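Local atomic coordinates of restriction endonuclease (Mycobacterium sp., PDB entry 4F0Q), a protein that probably recognises DNA carrying methylated cytosine and cuts it, working as a tetrameric, modification-dependent restriction endonuclease. Residues Gly295-His298 with Ala299-Leu303; Asp431-Leu434 with Ala435-Asp439; Val40-Gly44 with Phe45-His49; Thr163-Ala167 with Gly168-Val172; Ala308-Val311 with Phe312-Gly316. One frame throughout, in Å; residues are numbered along the deposited sequence.

Contact 1: Gly295-His298 with Ala299-Leu303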
loop_
_atom_site.group_PDB
_atom_site.type_symbol
_atom_site.label_atom_id
_atom_site.label_comp_id
_atom_site.label_asym_id
_atom_site.label_seq_id
_atom_site.Cartn_x
_atom_site.Cartn_y
_atom_site.Cartn_z
ATOM N N GLY A 295 4.133 28.594 -15.302
ATOM C CA GLY A 295 5.546 28.910 -15.195
ATOM C C GLY A 295 6.070 28.704 -13.787
ATOM O O GLY A 295 7.156 29.168 -13.444
ATOM N N ARG A 296 5.290 28.005 -12.968
ATOM C CA ARG A 296 5.678 27.711 -11.593
ATOM C C ARG A 296 5.596 26.211 -11.320
ATOM O O ARG A 296 4.594 25.714 -10.806
ATOM C CB ARG A 296 4.795 28.482 -10.612
ATOM C CG ARG A 296 4.883 29.992 -10.765
ATOM C CD ARG A 296 3.957 30.704 -9.795
ATOM N NE ARG A 296 4.110 32.155 -9.860
ATOM C CZ ARG A 296 3.426 32.943 -10.682
ATOM N NH1 ARG A 296 2.536 32.423 -11.514
ATOM N NH2 ARG A 296 3.631 34.253 -10.671
ATOM N N LYS A 297 6.665 25.502 -11.663
ATOM C CA LYS A 297 6.701 24.043 -11.593
ATOM C C LYS A 297 6.703 23.499 -10.164
ATOM O O LYS A 297 5.842 22.698 -9.787
ATOM C CB LYS A 297 7.930 23.529 -12.351
ATOM C CG LYS A 297 8.116 22.023 -12.326
ATOM C CD LYS A 297 9.398 21.629 -13.045
ATOM C CE LYS A 297 9.625 20.129 -13.000
ATOM N NZ LYS A 297 8.552 19.385 -13.712
ATOM N N HIS A 298 7.673 23.939 -9.370
ATOM C CA HIS A 298 7.878 23.380 -8.038
ATOM C C HIS A 298 6.873 23.898 -7.009
ATOM O O HIS A 298 6.579 23.224 -6.019
ATOM C CB HIS A 298 9.318 23.616 -7.585
ATOM C CG HIS A 298 10.339 23.107 -8.555
ATOM N ND1 HIS A 298 10.794 21.807 -8.542
ATOM C CD2 HIS A 298 10.977 23.719 -9.581
ATOM C CE1 HIS A 298 11.676 21.641 -9.511
ATOM N NE2 HIS A 298 11.804 22.786 -10.157
ATOM N N ALA A 299 6.343 25.094 -7.248
ATOM C CA ALA A 299 5.250 25.607 -6.434
ATOM C C ALA A 299 4.031 24.723 -6.663
ATOM O O ALA A 299 3.283 24.408 -5.731
ATOM C CB ALA A 299 4.944 27.049 -6.800
ATOM N N PHE A 300 3.848 24.316 -7.915
ATOM C CA PHE A 300 2.791 23.381 -8.264
ATOM C C PHE A 300 3.080 22.014 -7.664
ATOM O O PHE A 300 2.160 21.255 -7.378
ATOM C CB PHE A 300 2.631 23.269 -9.781
ATOM C CG PHE A 300 1.538 22.328 -10.203
ATOM C CD1 PHE A 300 0.210 22.716 -10.135
ATOM C CD2 PHE A 300 1.838 21.057 -10.663
ATOM C CE1 PHE A 300 -0.801 21.853 -10.519
ATOM C CE2 PHE A 300 0.833 20.189 -11.048
ATOM C CZ PHE A 300 -0.488 20.588 -10.977
ATOM N N GLU A 301 4.359 21.701 -7.479
ATOM C CA GLU A 301 4.736 20.466 -6.799
ATOM C C GLU A 301 4.315 20.497 -5.326
ATOM O O GLU A 301 3.791 19.512 -4.800
ATOM C CB GLU A 301 6.240 20.205 -6.929
ATOM C CG GLU A 301 6.695 19.911 -8.351
ATOM C CD GLU A 301 8.195 19.720 -8.462
ATOM O OE1 GLU A 301 8.909 20.015 -7.481
ATOM O OE2 GLU A 301 8.661 19.272 -9.532
ATOM N N LEU A 302 4.540 21.633 -4.671
ATOM C CA LEU A 302 4.126 21.807 -3.278
ATOM C C LEU A 302 2.604 21.738 -3.146
ATOM O O LEU A 302 2.064 21.033 -2.274
ATOM C CB LEU A 302 4.642 23.137 -2.727
ATOM C CG LEU A 302 4.329 23.426 -1.257
ATOM C CD1 LEU A 302 4.918 22.347 -0.362
ATOM C CD2 LEU A 302 4.842 24.799 -0.854
ATOM N N LEU A 303 1.920 22.477 -4.018
ATOM C CA LEU A 303 0.463 22.449 -4.061
ATOM C C LEU A 303 -0.042 21.026 -4.263
ATOM O O LEU A 303 -1.014 20.613 -3.641
ATOM C CB LEU A 303 -0.072 23.345 -5.179
ATOM C CG LEU A 303 -1.589 23.273 -5.372
ATOM C CD1 LEU A 303 -2.318 23.852 -4.169
ATOM C CD2 LEU A 303 -2.023 23.963 -6.653
#
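His298 and Glu301 sit three residues apart on the first turns of a helix and join in a buried histidine-carboxylate hydrogen bond of uncommon geometry. ND1 of His298 donates to OE1 of Glu301 over 2.8 Å, but it comes down on the carboxylate from above its plane, and ring and carboxylate stand nearly perpendicular, 84° apart. The two side chains run side by side in the same direction. Both have CG turned away from their own carbonyl carbon (chi1 -54° for His298, -67° for Glu301), which lets the extended glutamate lie along the imidazole.

Lys297 adds its aliphatic chain, with CD over one face of the His298 ring, offset toward the rim, and CE 3.7 Å from OE2 of Glu301. NZ stays 4.2 Å from that same OE2, beyond a salt bridge; it pairs with Asp330 instead. The lysine side chain is about 4 Å from a bound magnesium ion, whose site includes Asp334, so the cluster borders the metal site.

Beneath the side chains the helix begins with Arg296 as N-cap residue. Its carbonyl O accepts from Phe300 N at 3.3 Å, a longer bond than the 2.9 Å from Leu302 N to His298 O two residues further on. Arg296 itself turns back to Phe292, with a hydrogen bond to that residue's O and a cation-pi contact. This start of helix 297-314 lies against helix 430-440, where Arg296 touches Val438 and Leu303 packs on Leu433 and Thr437.

Contact 2: Asp431-Leu434 with Ala435-Asp439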
loop_
_atom_site.group_PDB
_atom_site.type_symbol
_atom_site.label_atom_id
_atom_site.label_comp_id
_atom_site.label_asym_id
_atom_site.label_seq_id
_atom_site.Cartn_x
_atom_site.Cartn_y
_atom_site.Cartn_z
ATOM N N ASP A 431 -5.747 32.991 -3.633
ATOM C CA ASP A 431 -4.456 33.665 -3.660
ATOM C C ASP A 431 -3.606 33.360 -2.433
ATOM O O ASP A 431 -2.384 33.309 -2.527
ATOM C CB ASP A 431 -4.636 35.176 -3.798
ATOM C CG ASP A 431 -3.314 35.912 -3.841
ATOM O OD1 ASP A 431 -2.743 36.047 -4.944
ATOM O OD2 ASP A 431 -2.845 36.351 -2.771
ATOM N N ALA A 432 -4.246 33.168 -1.284
ATOM C CA ALA A 432 -3.515 32.846 -0.063
ATOM C C ALA A 432 -2.773 31.522 -0.223
ATOM O O ALA A 432 -1.577 31.424 0.066
ATOM C CB ALA A 432 -4.465 32.788 1.125
ATOM N N LEU A 433 -3.490 30.514 -0.711
ATOM C CA LEU A 433 -2.904 29.201 -0.955
ATOM C C LEU A 433 -1.827 29.253 -2.034
ATOM O O LEU A 433 -0.733 28.709 -1.853
ATOM C CB LEU A 433 -3.985 28.191 -1.344
ATOM C CG LEU A 433 -3.493 26.782 -1.684
ATOM C CD1 LEU A 433 -2.754 26.172 -0.505
ATOM C CD2 LEU A 433 -4.649 25.894 -2.113
ATOM N N LEU A 434 -2.132 29.906 -3.154
ATOM C CA LEU A 434 -1.175 29.972 -4.259
ATOM C C LEU A 434 0.126 30.664 -3.846
ATOM O O LEU A 434 1.224 30.153 -4.094
ATOM C CB LEU A 434 -1.786 30.665 -5.481
ATOM C CG LEU A 434 -3.078 30.075 -6.058
ATOM C CD1 LEU A 434 -3.336 30.608 -7.461
ATOM C CD2 LEU A 434 -3.055 28.552 -6.054
ATOM N N ALA A 435 -0.006 31.821 -3.203
ATOM C CA ALA A 435 1.144 32.574 -2.718
ATOM C C ALA A 435 1.896 31.795 -1.648
ATOM O O ALA A 435 3.117 31.904 -1.537
ATOM C CB ALA A 435 0.709 33.930 -2.180
ATOM N N SER A 436 1.162 31.016 -0.858
ATOM C CA SER A 436 1.793 30.121 0.105
ATOM C C SER A 436 2.697 29.125 -0.616
ATOM O O SER A 436 3.850 28.921 -0.226
ATOM C CB SER A 436 0.739 29.380 0.927
ATOM O OG SER A 436 1.341 28.437 1.795
ATOM N N THR A 437 2.171 28.518 -1.677
ATOM C CA THR A 437 2.933 27.544 -2.455
ATOM C C THR A 437 4.152 28.172 -3.127
ATOM O O THR A 437 5.210 27.547 -3.218
ATOM C CB THR A 437 2.065 26.852 -3.527
ATOM O OG1 THR A 437 1.574 27.826 -4.456
ATOM C CG2 THR A 437 0.892 26.128 -2.879
ATOM N N VAL A 438 4.000 29.407 -3.598
ATOM C CA VAL A 438 5.108 30.113 -4.236
ATOM C C VAL A 438 6.199 30.472 -3.227
ATOM O O VAL A 438 7.391 30.368 -3.519
ATOM C CB VAL A 438 4.624 31.391 -4.956
ATOM C CG1 VAL A 438 5.803 32.220 -5.445
ATOM C CG2 VAL A 438 3.718 31.029 -6.113
ATOM N N ASP A 439 5.785 30.879 -2.033
ATOM C CA ASP A 439 6.726 31.354 -1.023
ATOM C C ASP A 439 7.386 30.240 -0.215
ATOM O O ASP A 439 8.454 30.443 0.365
ATOM C CB ASP A 439 6.037 32.332 -0.067
ATOM C CG ASP A 439 5.574 33.597 -0.759
ATOM O OD1 ASP A 439 6.261 34.048 -1.699
ATOM O OD2 ASP A 439 4.521 34.140 -0.363
#
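Thr437 reaches back along the helix to Leu434, and here the packing is tight: OG1 hydrogen-bonds to the carbonyl O of Leu434 at a modelled separation of 2.4 Å, so short that the length is doubtful. The hydroxyl is placed there by a chi1 of 62°, which sets OG1 between the backbone N and the carbonyl carbon while CG2 drops to 3.2 Å from Leu433 O. Val438 N donates to the same Leu434 oxygen at 2.9 Å, in the carbonyl plane, and CG2 of Val438 lies 3.3 Å from it. A threonine hydroxyl bonding back to a carbonyl of the preceding turn is common in helices; the other partner of this one is Tyr293 OH.

Both segments belong to helix 430-440, near the end of the chain, and its inner side leans on three other helices. Leu434 meets Leu289 and Phe292 of helix 281-292, and Leu433 touches Arg306 of helix 297-314 and Met421 and Val422 of helix 411-425, as well as Leu254 of a second subunit.

The outward side is looser. Asp431 and Ala435 are linked by the ordinary backbone bond, Ala435 N to Asp431 O at 2.9 Å, but the carboxylate only grazes its neighbour, with OD2 4.3 Å from Ala435 CB. Asp431 is exposed to solvent, and Ala432 and Ala435 are partly so.

Contact 3: Val40-Gly44 with Phe45-His49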
loop_
_atom_site.group_PDB
_atom_site.type_symbol
_atom_site.label_atom_id
_atom_site.label_comp_id
_atom_site.label_asym_id
_atom_site.label_seq_id
_atom_site.Cartn_x
_atom_site.Cartn_y
_atom_site.Cartn_z
ATOM N N VAL A 40 -50.886 4.108 -9.400
ATOM C CA VAL A 40 -49.582 3.455 -9.385
ATOM C C VAL A 40 -48.608 4.153 -10.328
ATOM O O VAL A 40 -47.411 3.862 -10.326
ATOM C CB VAL A 40 -49.695 1.975 -9.792
ATOM C CG1 VAL A 40 -50.760 1.280 -8.959
ATOM C CG2 VAL A 40 -50.018 1.855 -11.273
ATOM N N GLU A 41 -49.128 5.074 -11.131
ATOM C CA GLU A 41 -48.319 5.786 -12.111
ATOM C C GLU A 41 -48.806 7.225 -12.249
ATOM O O GLU A 41 -50.002 7.495 -12.146
ATOM C CB GLU A 41 -48.372 5.065 -13.461
ATOM C CG GLU A 41 -47.407 5.599 -14.506
ATOM C CD GLU A 41 -47.379 4.748 -15.762
ATOM O OE1 GLU A 41 -47.951 3.637 -15.742
ATOM O OE2 GLU A 41 -46.788 5.189 -16.770
ATOM N N LEU A 42 -47.876 8.147 -12.474
ATOM C CA LEU A 42 -48.216 9.562 -12.581
ATOM C C LEU A 42 -47.277 10.294 -13.535
ATOM O O LEU A 42 -46.058 10.269 -13.360
ATOM C CB LEU A 42 -48.186 10.220 -11.200
ATOM C CG LEU A 42 -48.585 11.694 -11.130
ATOM C CD1 LEU A 42 -49.993 11.891 -11.668
ATOM C CD2 LEU A 42 -48.475 12.210 -9.703
ATOM N N ASP A 43 -47.858 10.946 -14.540
ATOM C CA ASP A 43 -47.102 11.686 -15.550
ATOM C C ASP A 43 -46.043 10.832 -16.247
ATOM O O ASP A 43 -44.928 11.290 -16.497
ATOM C CB ASP A 43 -46.464 12.944 -14.950
ATOM C CG ASP A 43 -47.482 14.029 -14.656
ATOM O OD1 ASP A 43 -48.494 14.110 -15.385
ATOM O OD2 ASP A 43 -47.272 14.802 -13.698
ATOM N N GLY A 44 -46.403 9.590 -16.556
ATOM C CA GLY A 44 -45.516 8.693 -17.274
ATOM C C GLY A 44 -44.524 7.975 -16.379
ATOM O O GLY A 44 -43.726 7.165 -16.850
ATOM N N PHE A 45 -44.573 8.272 -15.085
ATOM C CA PHE A 45 -43.657 7.663 -14.127
ATOM C C PHE A 45 -44.397 7.119 -12.912
ATOM O O PHE A 45 -45.543 7.489 -12.654
ATOM C CB PHE A 45 -42.590 8.669 -13.689
ATOM C CG PHE A 45 -41.630 9.048 -14.780
ATOM C CD1 PHE A 45 -41.937 10.063 -15.672
ATOM C CD2 PHE A 45 -40.420 8.390 -14.914
ATOM C CE1 PHE A 45 -41.056 10.412 -16.678
ATOM C CE2 PHE A 45 -39.534 8.736 -15.917
ATOM C CZ PHE A 45 -39.854 9.748 -16.799
ATOM N N VAL A 46 -43.736 6.237 -12.171
ATOM C CA VAL A 46 -44.315 5.656 -10.968
ATOM C C VAL A 46 -44.542 6.722 -9.902
ATOM O O VAL A 46 -43.629 7.471 -9.553
ATOM C CB VAL A 46 -43.415 4.547 -10.389
ATOM C CG1 VAL A 46 -43.976 4.036 -9.070
ATOM C CG2 VAL A 46 -43.267 3.411 -11.389
ATOM N N ASN A 47 -45.769 6.792 -9.400
ATOM C CA ASN A 47 -46.116 7.740 -8.351
ATOM C C ASN A 47 -45.383 7.414 -7.054
ATOM O O ASN A 47 -45.461 6.292 -6.553
ATOM C CB ASN A 47 -47.629 7.748 -8.122
ATOM C CG ASN A 47 -48.066 8.807 -7.129
ATOM O OD1 ASN A 47 -47.337 9.761 -6.856
ATOM N ND2 ASN A 47 -49.267 8.646 -6.585
ATOM N N TYR A 48 -44.662 8.398 -6.526
ATOM C CA TYR A 48 -43.890 8.226 -5.300
ATOM C C TYR A 48 -44.775 7.862 -4.113
ATOM O O TYR A 48 -44.504 6.898 -3.398
ATOM C CB TYR A 48 -43.096 9.501 -4.988
ATOM C CG TYR A 48 -42.497 9.531 -3.597
ATOM C CD1 TYR A 48 -41.234 9.007 -3.353
ATOM C CD2 TYR A 48 -43.192 10.090 -2.530
ATOM C CE1 TYR A 48 -40.685 9.036 -2.083
ATOM C CE2 TYR A 48 -42.654 10.120 -1.262
ATOM C CZ TYR A 48 -41.401 9.592 -1.042
ATOM O OH TYR A 48 -40.864 9.624 0.225
ATOM N N HIS A 49 -45.830 8.645 -3.909
ATOM C CA HIS A 49 -46.689 8.489 -2.740
ATOM C C HIS A 49 -47.425 7.154 -2.705
ATOM O O HIS A 49 -47.772 6.661 -1.633
ATOM C CB HIS A 49 -47.673 9.655 -2.631
ATOM C CG HIS A 49 -47.029 10.947 -2.232
ATOM N ND1 HIS A 49 -46.559 11.179 -0.959
ATOM C CD2 HIS A 49 -46.771 12.071 -2.941
ATOM C CE1 HIS A 49 -46.041 12.393 -0.897
ATOM N NE2 HIS A 49 -46.158 12.956 -2.087
#
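Leu42 and Phe45 pair as the two ends of a type I' turn, closing a small, weakly bonded beta hairpin of strands 41-42 and 45-47. Phe45 N donates to Leu42 O at 3.0 Å; the return bond from Leu42 N to Phe45 O is modelled very short.

Phe45 has CG beside its backbone N (chi1 -68°), which sets the ring beside the Gly44 peptide, pointing outward from the hairpin. Gly44 O lies over one face, while Asp43 O sits at the ring edge, 3.3 Å from CD1. Beyond the hairpin the same ring meets His175 edge-to-face. Glu41 has its chain extended, and its CG rests 3.2 Å from Phe45 O.

Leu42 and Asn47 meet at an angle, with their CB atoms 4.0 Å apart. Asn47, the N-cap of helix 48-52, has CG anti to its backbone N (chi1 -175°); ND2 bonds to Asn36 O. Its OD1 makes two approaches: a weak capping bond from His49 N at 3.5 Å, and a contact with CD2 of Leu42 at 3.9 Å.

Contact 4: Thr163-Ala167 with Gly168-Val172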
loop_
_atom_site.group_PDB
_atom_site.type_symbol
_atom_site.label_atom_id
_atom_site.label_comp_id
_atom_site.label_asym_id
_atom_site.label_seq_id
_atom_site.Cartn_x
_atom_site.Cartn_y
_atom_site.Cartn_z
ATOM N N THR A 163 -33.079 14.900 -13.476
ATOM C CA THR A 163 -33.794 15.276 -14.688
ATOM C C THR A 163 -34.138 14.041 -15.510
ATOM O O THR A 163 -33.253 13.278 -15.899
ATOM C CB THR A 163 -32.966 16.245 -15.554
ATOM O OG1 THR A 163 -32.772 17.476 -14.846
ATOM C CG2 THR A 163 -33.678 16.530 -16.867
ATOM N N VAL A 164 -35.426 13.846 -15.769
ATOM C CA VAL A 164 -35.879 12.695 -16.540
ATOM C C VAL A 164 -36.148 13.081 -17.989
ATOM O O VAL A 164 -35.906 14.218 -18.394
ATOM C CB VAL A 164 -37.155 12.074 -15.937
ATOM C CG1 VAL A 164 -36.887 11.577 -14.526
ATOM C CG2 VAL A 164 -38.292 13.082 -15.948
ATOM N N HIS A 165 -36.645 12.127 -18.768
ATOM C CA HIS A 165 -36.986 12.385 -20.162
ATOM C C HIS A 165 -38.345 11.793 -20.524
ATOM O O HIS A 165 -38.612 10.621 -20.265
ATOM C CB HIS A 165 -35.901 11.846 -21.097
ATOM C CG HIS A 165 -34.607 12.596 -21.017
ATOM N ND1 HIS A 165 -34.382 13.767 -21.710
ATOM C CD2 HIS A 165 -33.469 12.343 -20.329
ATOM C CE1 HIS A 165 -33.162 14.202 -21.450
ATOM N NE2 HIS A 165 -32.587 13.357 -20.614
ATOM N N ARG A 166 -39.199 12.617 -21.121
ATOM C CA ARG A 166 -40.520 12.176 -21.548
ATOM C C ARG A 166 -40.844 12.728 -22.930
ATOM O O ARG A 166 -40.741 13.935 -23.164
ATOM C CB ARG A 166 -41.585 12.621 -20.543
ATOM C CG ARG A 166 -42.968 12.047 -20.809
ATOM C CD ARG A 166 -43.997 12.620 -19.847
ATOM N NE ARG A 166 -45.292 11.955 -19.970
ATOM C CZ ARG A 166 -46.386 12.323 -19.311
ATOM N NH1 ARG A 166 -46.349 13.359 -18.482
ATOM N NH2 ARG A 166 -47.520 11.659 -19.484
ATOM N N ALA A 167 -41.226 11.834 -23.839
ATOM C CA ALA A 167 -41.578 12.194 -25.214
ATOM C C ALA A 167 -40.443 12.889 -25.968
ATOM O O ALA A 167 -40.686 13.716 -26.846
ATOM C CB ALA A 167 -42.852 13.042 -25.247
ATOM N N GLY A 168 -39.207 12.546 -25.621
ATOM C CA GLY A 168 -38.044 13.073 -26.315
ATOM C C GLY A 168 -37.483 14.354 -25.724
ATOM O O GLY A 168 -36.431 14.832 -26.151
ATOM N N ARG A 169 -38.183 14.912 -24.742
ATOM C CA ARG A 169 -37.755 16.157 -24.113
ATOM C C ARG A 169 -37.144 15.906 -22.740
ATOM O O ARG A 169 -37.163 14.785 -22.239
ATOM C CB ARG A 169 -38.932 17.123 -23.982
ATOM C CG ARG A 169 -39.546 17.544 -25.303
ATOM C CD ARG A 169 -40.669 18.547 -25.095
ATOM N NE ARG A 169 -40.197 19.794 -24.498
ATOM C CZ ARG A 169 -40.312 20.102 -23.209
ATOM N NH1 ARG A 169 -40.888 19.252 -22.370
ATOM N NH2 ARG A 169 -39.852 21.260 -22.760
ATOM N N ALA A 170 -36.607 16.962 -22.136
ATOM C CA ALA A 170 -36.007 16.863 -20.811
ATOM C C ALA A 170 -36.877 17.538 -19.752
ATOM O O ALA A 170 -37.252 18.702 -19.889
ATOM C CB ALA A 170 -34.612 17.465 -20.814
ATOM N N VAL A 171 -37.195 16.792 -18.698
ATOM C CA VAL A 171 -37.987 17.317 -17.592
ATOM C C VAL A 171 -37.119 17.436 -16.342
ATOM O O VAL A 171 -36.761 16.433 -15.723
ATOM C CB VAL A 171 -39.200 16.422 -17.296
ATOM C CG1 VAL A 171 -40.046 17.024 -16.187
ATOM C CG2 VAL A 171 -40.029 16.223 -18.557
ATOM N N VAL A 172 -36.792 18.672 -15.976
ATOM C CA VAL A 172 -35.829 18.940 -14.911
ATOM C C VAL A 172 -36.418 18.817 -13.502
ATOM O O VAL A 172 -35.768 18.294 -12.595
ATOM C CB VAL A 172 -35.158 20.327 -15.102
ATOM C CG1 VAL A 172 -36.208 21.413 -15.304
ATOM C CG2 VAL A 172 -34.239 20.658 -13.933
HETATM O O HOH W 1 -42.162 16.212 -22.927
#
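His165 folds over the neighbouring strand and donates from ND1 to the carbonyl O of Arg169 at 3.0 Å. The approach is from above the carbonyl plane, and Arg166 N reaches the same oxygen at 3.2 Å from the opposite face, so two donors grip one acceptor. Further round the imidazole, CE1 rests 3.6 Å from CB of Ala170. A chi1 of -69°, with CG beside the backbone N, lays the ring across the strands rather than outward.

Val164 and Val171 form the contact on the other face of the hairpin, where CG2 of Val164 meets CB of Val171 at 3.7 Å. Both backbone bonds of this pair are 2.9 Å, from Val164 N to Val171 O and from Val171 N to Val164 O. At the open end Thr163 crosses Val172, with Thr163 OG1 3.6 Å from Val172 CG2.

The strands are joined by a type I' turn from Arg166 to Arg169. Arg169 N bonds to Arg166 O, which also accepts a water at 2.7 Å; that water is weakly bound in turn at the edge of the Arg169 guanidinium, whose chain is bent at chi3.

This is a beta hairpin with a two-residue loop on the surface, joining the end of long strand 156-166 to strand 169-171. Strand 156-166 runs on through the large mixed sheet, with strand 85-89 parallel to it and strand 175-193 antiparallel.

Contact 5: Ala308-Val311 with Phe312-Gly316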
loop_
_atom_site.group_PDB
_atom_site.type_symbol
_atom_site.label_atom_id
_atom_site.label_comp_id
_atom_site.label_asym_id
_atom_site.label_seq_id
_atom_site.Cartn_x
_atom_site.Cartn_y
_atom_site.Cartn_z
ATOM N N ALA A 308 -2.541 16.145 -2.474
ATOM C CA ALA A 308 -2.428 14.704 -2.284
ATOM C C ALA A 308 -2.718 14.346 -0.834
ATOM O O ALA A 308 -3.474 13.413 -0.556
ATOM C CB ALA A 308 -1.046 14.220 -2.687
ATOM N N ALA A 309 -2.117 15.099 0.085
ATOM C CA ALA A 309 -2.358 14.902 1.512
ATOM C C ALA A 309 -3.845 14.999 1.844
ATOM O O ALA A 309 -4.388 14.167 2.580
ATOM C CB ALA A 309 -1.568 15.915 2.326
ATOM N N GLU A 310 -4.504 16.009 1.283
ATOM C CA GLU A 310 -5.932 16.216 1.513
ATOM C C GLU A 310 -6.775 15.060 0.970
ATOM O O GLU A 310 -7.675 14.557 1.648
ATOM C CB GLU A 310 -6.387 17.541 0.893
ATOM C CG GLU A 310 -7.858 17.858 1.110
ATOM C CD GLU A 310 -8.197 18.123 2.566
ATOM O OE1 GLU A 310 -7.296 18.541 3.325
ATOM O OE2 GLU A 310 -9.367 17.911 2.952
ATOM N N VAL A 311 -6.471 14.646 -0.256
ATOM C CA VAL A 311 -7.176 13.549 -0.909
ATOM C C VAL A 311 -7.036 12.261 -0.108
ATOM O O VAL A 311 -8.002 11.518 0.063
ATOM C CB VAL A 311 -6.666 13.330 -2.351
ATOM C CG1 VAL A 311 -7.189 12.024 -2.921
ATOM C CG2 VAL A 311 -7.069 14.496 -3.242
ATOM N N PHE A 312 -5.833 12.006 0.395
ATOM C CA PHE A 312 -5.607 10.829 1.224
ATOM C C PHE A 312 -6.331 10.898 2.565
ATOM O O PHE A 312 -6.922 9.909 2.997
ATOM C CB PHE A 312 -4.113 10.563 1.423
ATOM C CG PHE A 312 -3.456 9.904 0.244
ATOM C CD1 PHE A 312 -3.846 8.636 -0.162
ATOM C CD2 PHE A 312 -2.446 10.544 -0.454
ATOM C CE1 PHE A 312 -3.245 8.022 -1.243
ATOM C CE2 PHE A 312 -1.840 9.936 -1.537
ATOM C CZ PHE A 312 -2.240 8.673 -1.932
ATOM N N ARG A 313 -6.299 12.056 3.218
ATOM C CA ARG A 313 -6.993 12.195 4.494
ATOM C C ARG A 313 -8.505 12.122 4.328
ATOM O O ARG A 313 -9.227 11.812 5.273
ATOM C CB ARG A 313 -6.609 13.496 5.201
ATOM C CG ARG A 313 -7.560 14.667 4.984
ATOM C CD ARG A 313 -7.445 15.677 6.094
ATOM N NE ARG A 313 -8.141 16.924 5.786
ATOM C CZ ARG A 313 -9.385 17.210 6.158
ATOM N NH1 ARG A 313 -10.091 16.327 6.843
ATOM N NH2 ARG A 313 -9.923 18.383 5.846
ATOM N N GLU A 314 -8.977 12.417 3.122
ATOM C CA GLU A 314 -10.407 12.401 2.837
ATOM C C GLU A 314 -10.956 10.981 2.921
ATOM O O GLU A 314 -12.136 10.773 3.209
ATOM C CB GLU A 314 -10.691 13.005 1.454
ATOM C CG GLU A 314 -12.171 13.104 1.091
ATOM C CD GLU A 314 -12.910 14.171 1.881
ATOM O OE1 GLU A 314 -12.244 15.010 2.523
ATOM O OE2 GLU A 314 -14.159 14.169 1.864
ATOM N N SER A 315 -10.086 10.007 2.674
ATOM C CA SER A 315 -10.462 8.601 2.732
ATOM C C SER A 315 -10.194 8.016 4.114
ATOM O O SER A 315 -10.255 6.800 4.302
ATOM C CB SER A 315 -9.689 7.804 1.682
ATOM O OG SER A 315 -9.903 8.328 0.384
ATOM N N GLY A 316 -9.894 8.883 5.074
ATOM C CA GLY A 316 -9.590 8.450 6.425
ATOM C C GLY A 316 -8.149 8.015 6.607
ATOM O O GLY A 316 -7.711 7.751 7.730
#
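Phe312, Glu310 and Val311 carry this contact on the last turns of helix 297-314, which packs against the five-stranded sheet of the PD-(D/E)XK-type endonuclease domain. Phe312 N takes the regular helical bond to Ala308 O at 2.9 Å, and its ring swings back along the helix, bringing CD2 to 3.0 Å from that same oxygen, obliquely to the ring. The ring then packs on Ile339, Ile382 and Val407 of the sheet and nearly parallel to Tyr319.

Glu310 and Arg313 form an i, i+3 salt bridge, side by side and pointing the same way. The carboxylate stands almost at right angles to the guanidinium, 85° between planes, and OE2 lies over its face, 3.0 Å from NH2. NE donates to OE1 at 3.1 Å from above the carboxylate plane. Arg313 has a chi1 of 96°, off a staggered value. Glu314 is a like charge nearby, but its OE2 is paired with Arg113.

Val311 faces Thr417 and Ile409, and Ser343 of a second subunit. Its carbonyl O receives Glu314 N weakly at 3.3 Å, while CB of Glu314 comes within 3.4 Å.

Contacts 1 and 5 lie on the same helix, 297-314, with centres about 19 Å apart, and contact 2 packs beside its beginning: Ala299 O meets Thr437 CB at 3.5 Å, and Leu302 CD2 meets Thr437 O at 3.6 Å. The magnesium ion ranks them by distance, about 4 Å from the Lys297 side chain of contact 1, 13 Å from Ala308 of contact 5 and 14 Å from Thr437 of contact 2. Contacts 3 and 4 are two hairpins of the other sheet, where Phe45 CZ rests on Val164 CB at 3.7 Å. Their centres lie about 54 and 45 Å from that of contact 1, far from the metal.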